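Local coordinates for beta-hydroxyacyl-(Acyl-carrier-protein) dehydratase FabA/FabZ (Xenorhabdus doucetiae, PDB 6QSR) that probably acts as a hotdog-fold dehydratase of 3-hydroxyacyl-ACP intermediates, working within the ApeI:P heterocomplex in the biosynthesis of aryl polyene pigments, at residues 72-75 / 76-80; 165-168 / 169-173. All blocks are in the same frame, centred on the assembly; numbering follows the deposited sequence.

Along the chain from the N terminus, contact 1 comes first: residues 72-80 turn from the short strand 74-75, which pairs antiparallel with strand 120-121, into the long helix 79-97. The main-sheet strands 107-116, 126-133, 135-136, 140-149 and 152-162, with 120-121 between the first two, then follow before contact 2, which makes up nearly all of the short C-terminal helix 166-174. Each contact closes a local turn, and the two are in series, neither nested nor crossing. The centres of contact 1 and contact 2 lie 30 Å apart and their nearest atoms about 17 Å, without touching. Contact 1 is buried and contact 2 lies at the surface, yet both reach the chain of AMP-dependent synthetase and ligase.

Contact 1: 72-75 / 76-80; sequences GHLP and GWFAI
In this hotdog-fold chain, the turn where strand 74-75 leads into the long helix 79-97 is packed by Pro75, which meets both Trp77 and Phe78. Of the pyrrolidine atoms, CB makes the closest approach to the indole and CD to the phenyl ring, while CG lies near both. CB of Pro75 sits over one face of the indole in a CH-pi contact, 3.3 Å from the centroid of the six-membered ring and 11° off its normal. The indole reaches back over the proline because Trp77 CG stands between the backbone N and the carbonyl carbon (chi1 58°), folding the ring toward the preceding residues. The polar end of the indole is held from across the interface: Trp77 NE1 donates a hydrogen bond to Asp46 OD1 of the chain of AMP-dependent synthetase and ligase, while Ile45 of that chain packs on the same side chain.

Phe78 lies beside the proline and points the same way, with Pro75 CD 3.8 Å from Phe78 CD2. Leu74, its CG anti to the backbone N, brings CD1 to 3.7 Å from Phe78 CG, approaching the ring obliquely. Phe67 and Leu64 pack on Leu74, and the Phe67 ring also meets that of Phe78, extending this apolar cluster. The backbone closes the turn: Phe78 N donates to Pro75 O at 3.2 Å with an N-H...O angle of 150°. The same carbonyl oxygen lies in the plane of the Phe78 ring, at its edge, 3.5 Å from CD2 of Phe78.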
loop_
_atom_site.group_PDB
_atom_site.type_symbol
_atom_site.label_atom_id
_atom_site.label_comp_id
_atom_site.label_asym_id
_atom_site.label_seq_id
_atom_site.Cartn_x
_atom_site.Cartn_y
_atom_site.Cartn_z
ATOM N N GLY B 72 -14.242 -13.279 -1.815
ATOM C CA GLY B 72 -14.967 -12.065 -1.413
ATOM C C GLY B 72 -14.343 -11.237 -0.293
ATOM O O GLY B 72 -14.986 -10.300 0.205
ATOM N N HIS B 73 -13.103 -11.556 0.096
ATOM C CA HIS B 73 -12.432 -10.885 1.218
ATOM C C HIS B 73 -11.293 -9.979 0.761
ATOM O O HIS B 73 -10.691 -10.218 -0.281
ATOM C CB HIS B 73 -11.921 -11.920 2.234
ATOM C CG HIS B 73 -12.952 -12.930 2.624
ATOM N ND1 HIS B 73 -14.235 -12.575 2.987
ATOM C CD2 HIS B 73 -12.906 -14.282 2.680
ATOM C CE1 HIS B 73 -14.931 -13.662 3.260
ATOM N NE2 HIS B 73 -14.149 -14.711 3.080
ATOM N N LEU B 74 -11.037 -8.922 1.535
ATOM C CA LEU B 74 -9.933 -7.995 1.282
ATOM C C LEU B 74 -8.680 -8.536 1.939
ATOM O O LEU B 74 -8.645 -8.663 3.158
ATOM C CB LEU B 74 -10.236 -6.600 1.853
ATOM C CG LEU B 74 -9.138 -5.545 1.633
ATOM C CD1 LEU B 74 -9.049 -5.151 0.164
ATOM C CD2 LEU B 74 -9.325 -4.323 2.540
ATOM N N PRO B 75 -7.631 -8.834 1.152
ATOM C CA PRO B 75 -6.412 -9.343 1.776
ATOM C C PRO B 75 -5.842 -8.384 2.828
ATOM O O PRO B 75 -5.952 -7.161 2.676
ATOM C CB PRO B 75 -5.452 -9.486 0.596
ATOM C CG PRO B 75 -6.335 -9.719 -0.571
ATOM C CD PRO B 75 -7.527 -8.842 -0.319
ATOM N N GLY B 76 -5.257 -8.960 3.883
ATOM C CA GLY B 76 -4.707 -8.215 5.011
ATOM C C GLY B 76 -3.675 -7.162 4.682
ATOM O O GLY B 76 -3.601 -6.145 5.357
ATOM N N TRP B 77 -2.869 -7.419 3.651
ATOM C CA TRP B 77 -1.825 -6.481 3.229
ATOM C C TRP B 77 -2.322 -5.127 2.717
ATOM O O TRP B 77 -1.579 -4.135 2.774
ATOM C CB TRP B 77 -0.860 -7.125 2.222
ATOM C CG TRP B 77 -1.458 -7.667 0.954
ATOM C CD1 TRP B 77 -1.698 -6.982 -0.198
ATOM C CD2 TRP B 77 -1.818 -9.030 0.694
ATOM N NE1 TRP B 77 -2.213 -7.823 -1.143
ATOM C CE2 TRP B 77 -2.292 -9.089 -0.627
ATOM C CE3 TRP B 77 -1.809 -10.205 1.465
ATOM C CZ2 TRP B 77 -2.750 -10.281 -1.217
ATOM C CZ3 TRP B 77 -2.260 -11.397 0.877
ATOM C CH2 TRP B 77 -2.721 -11.422 -0.451
ATOM N N PHE B 78 -3.582 -5.055 2.284
ATOM C CA PHE B 78 -4.210 -3.759 1.964
ATOM C C PHE B 78 -4.360 -2.802 3.166
ATOM O O PHE B 78 -4.641 -1.621 2.977
ATOM C CB PHE B 78 -5.557 -3.956 1.250
ATOM C CG PHE B 78 -5.410 -4.391 -0.167
ATOM C CD1 PHE B 78 -5.284 -3.453 -1.179
ATOM C CD2 PHE B 78 -5.329 -5.740 -0.496
ATOM C CE1 PHE B 78 -5.103 -3.854 -2.490
ATOM C CE2 PHE B 78 -5.151 -6.149 -1.807
ATOM C CZ PHE B 78 -5.041 -5.202 -2.812
ATOM N N ALA B 79 -4.188 -3.307 4.391
ATOM C CA ALA B 79 -4.068 -2.468 5.579
ATOM C C ALA B 79 -3.069 -1.313 5.427
ATOM O O ALA B 79 -3.341 -0.196 5.875
ATOM C CB ALA B 79 -3.699 -3.323 6.793
ATOM N N ILE B 80 -1.923 -1.567 4.797
ATOM C CA ILE B 80 -0.935 -0.503 4.614
ATOM C C ILE B 80 -1.445 0.628 3.722
ATOM O O ILE B 80 -1.155 1.799 3.998
ATOM C CB ILE B 80 0.443 -0.995 4.108
ATOM C CG1 ILE B 80 0.361 -1.706 2.754
ATOM C CG2 ILE B 80 1.064 -1.903 5.148
ATOM C CD1 ILE B 80 1.239 -1.101 1.681
#

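Contact 2: 165-168 / 169-173; sequences NKTE and LIQLI
Four backbone hydrogen bonds join residues 165-168 to 169-173, each from an amide to the carbonyl four residues earlier. Leu169 N reaches Asn165 O at 3.0 Å and Leu172 N reaches Glu168 O at 2.9 Å; between them Ile170 N bonds to Lys166 O and Gln171 N to Thr167 O. These bonds build most of the short C-terminal alpha-helix 166-174, with Asn165 at the N-cap position, though the asparagine side chain makes no capping bond.

Van der Waals contacts link side chains four residues apart. The bend of the lysine chain at chi2 (62°), about CB-CG, brings Lys166 CE to 4.1 Å from Ile170 CD1. One residue along, Thr167 CG2 lies 3.5 Å from Gln171 OE1. Ile170 CD1 also rests against the backbone, 3.5 Å from Lys166 O.

Polar side-chain ends bond both within the segment and beyond it. Glu168, extended beyond CG, receives a weak hydrogen bond on OE2 from Asn165 N at 3.3 Å, while its OE1 bonds to Tyr162 OH. Lys139 NZ bonds to Asn165 OD1. Lys166 NZ donates to Val35 O of the chain of AMP-dependent synthetase and ligase, and Gln36 of that chain packs against the buried Leu169.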
loop_
_atom_site.group_PDB
_atom_site.type_symbol
_atom_site.label_atom_id
_atom_site.label_comp_id
_atom_site.label_asym_id
_atom_site.label_seq_id
_atom_site.Cartn_x
_atom_site.Cartn_y
_atom_site.Cartn_z
ATOM N N ASN B 165 6.719 17.499 -4.578
ATOM C CA ASN B 165 6.291 18.249 -5.760
ATOM C C ASN B 165 6.525 17.381 -6.986
ATOM O O ASN B 165 7.368 16.483 -6.960
ATOM C CB ASN B 165 7.105 19.541 -5.938
ATOM C CG ASN B 165 6.778 20.592 -4.899
ATOM O OD1 ASN B 165 6.684 20.299 -3.708
ATOM N ND2 ASN B 165 6.616 21.834 -5.345
ATOM N N LYS B 166 5.799 17.679 -8.063
ATOM C CA LYS B 166 6.023 17.038 -9.365
ATOM C C LYS B 166 7.468 17.216 -9.865
ATOM O O LYS B 166 8.044 16.282 -10.422
ATOM C CB LYS B 166 5.023 17.583 -10.393
ATOM C CG LYS B 166 5.228 17.137 -11.832
ATOM C CD LYS B 166 5.099 15.635 -12.011
ATOM C CE LYS B 166 5.096 15.299 -13.495
ATOM N NZ LYS B 166 4.939 13.847 -13.755
ATOM N N THR B 167 8.042 18.404 -9.664
ATOM C CA THR B 167 9.424 18.692 -10.085
ATOM C C THR B 167 10.440 17.913 -9.256
ATOM O O THR B 167 11.438 17.421 -9.784
ATOM C CB THR B 167 9.736 20.200 -9.994
ATOM O OG1 THR B 167 8.747 20.934 -10.724
ATOM C CG2 THR B 167 11.119 20.516 -10.568
ATOM N N GLU B 168 10.174 17.808 -7.957
ATOM C CA GLU B 168 10.994 17.010 -7.047
ATOM C C GLU B 168 11.024 15.546 -7.502
ATOM O O GLU B 168 12.079 14.905 -7.522
ATOM C CB GLU B 168 10.428 17.128 -5.630
ATOM C CG GLU B 168 11.343 16.653 -4.517
ATOM C CD GLU B 168 10.777 16.946 -3.133
ATOM O OE1 GLU B 168 11.448 16.593 -2.141
ATOM O OE2 GLU B 168 9.665 17.518 -3.032
ATOM N N LEU B 169 9.858 15.044 -7.890
ATOM C CA LEU B 169 9.718 13.685 -8.401
ATOM C C LEU B 169 10.483 13.449 -9.710
ATOM O O LEU B 169 11.106 12.398 -9.874
ATOM C CB LEU B 169 8.235 13.357 -8.584
ATOM C CG LEU B 169 7.859 11.918 -8.908
ATOM C CD1 LEU B 169 8.312 10.977 -7.809
ATOM C CD2 LEU B 169 6.353 11.841 -9.090
ATOM N N ILE B 170 10.432 14.420 -10.624
ATOM C CA ILE B 170 11.220 14.381 -11.873
ATOM C C ILE B 170 12.722 14.314 -11.583
ATOM O O ILE B 170 13.442 13.525 -12.202
ATOM C CB ILE B 170 10.925 15.607 -12.785
ATOM C CG1 ILE B 170 9.509 15.517 -13.367
ATOM C CG2 ILE B 170 11.943 15.714 -13.924
ATOM C CD1 ILE B 170 8.914 16.850 -13.792
ATOM N N GLN B 171 13.181 15.170 -10.671
ATOM C CA GLN B 171 14.579 15.173 -10.220
ATOM C C GLN B 171 14.979 13.840 -9.582
ATOM O O GLN B 171 16.079 13.343 -9.822
ATOM C CB GLN B 171 14.836 16.335 -9.247
ATOM C CG GLN B 171 14.816 17.703 -9.926
ATOM C CD GLN B 171 14.806 18.874 -8.956
ATOM O OE1 GLN B 171 14.310 19.953 -9.282
ATOM N NE2 GLN B 171 15.361 18.676 -7.768
ATOM N N LEU B 172 14.070 13.264 -8.790
ATOM C CA LEU B 172 14.273 11.942 -8.178
ATOM C C LEU B 172 14.413 10.866 -9.262
ATOM O O LEU B 172 15.375 10.093 -9.254
ATOM C CB LEU B 172 13.103 11.600 -7.236
ATOM C CG LEU B 172 13.321 10.664 -6.040
ATOM C CD1 LEU B 172 11.984 10.429 -5.354
ATOM C CD2 LEU B 172 13.963 9.337 -6.411
ATOM N N ILE B 173 13.457 10.840 -10.193
ATOM C CA ILE B 173 13.453 9.884 -11.310
ATOM C C ILE B 173 14.721 9.979 -12.175
ATOM O O ILE B 173 15.217 8.953 -12.648
ATOM C CB ILE B 173 12.180 10.049 -12.191
ATOM C CG1 ILE B 173 10.942 9.567 -11.422
ATOM C CG2 ILE B 173 12.289 9.274 -13.506
ATOM C CD1 ILE B 173 9.634 10.146 -11.920
#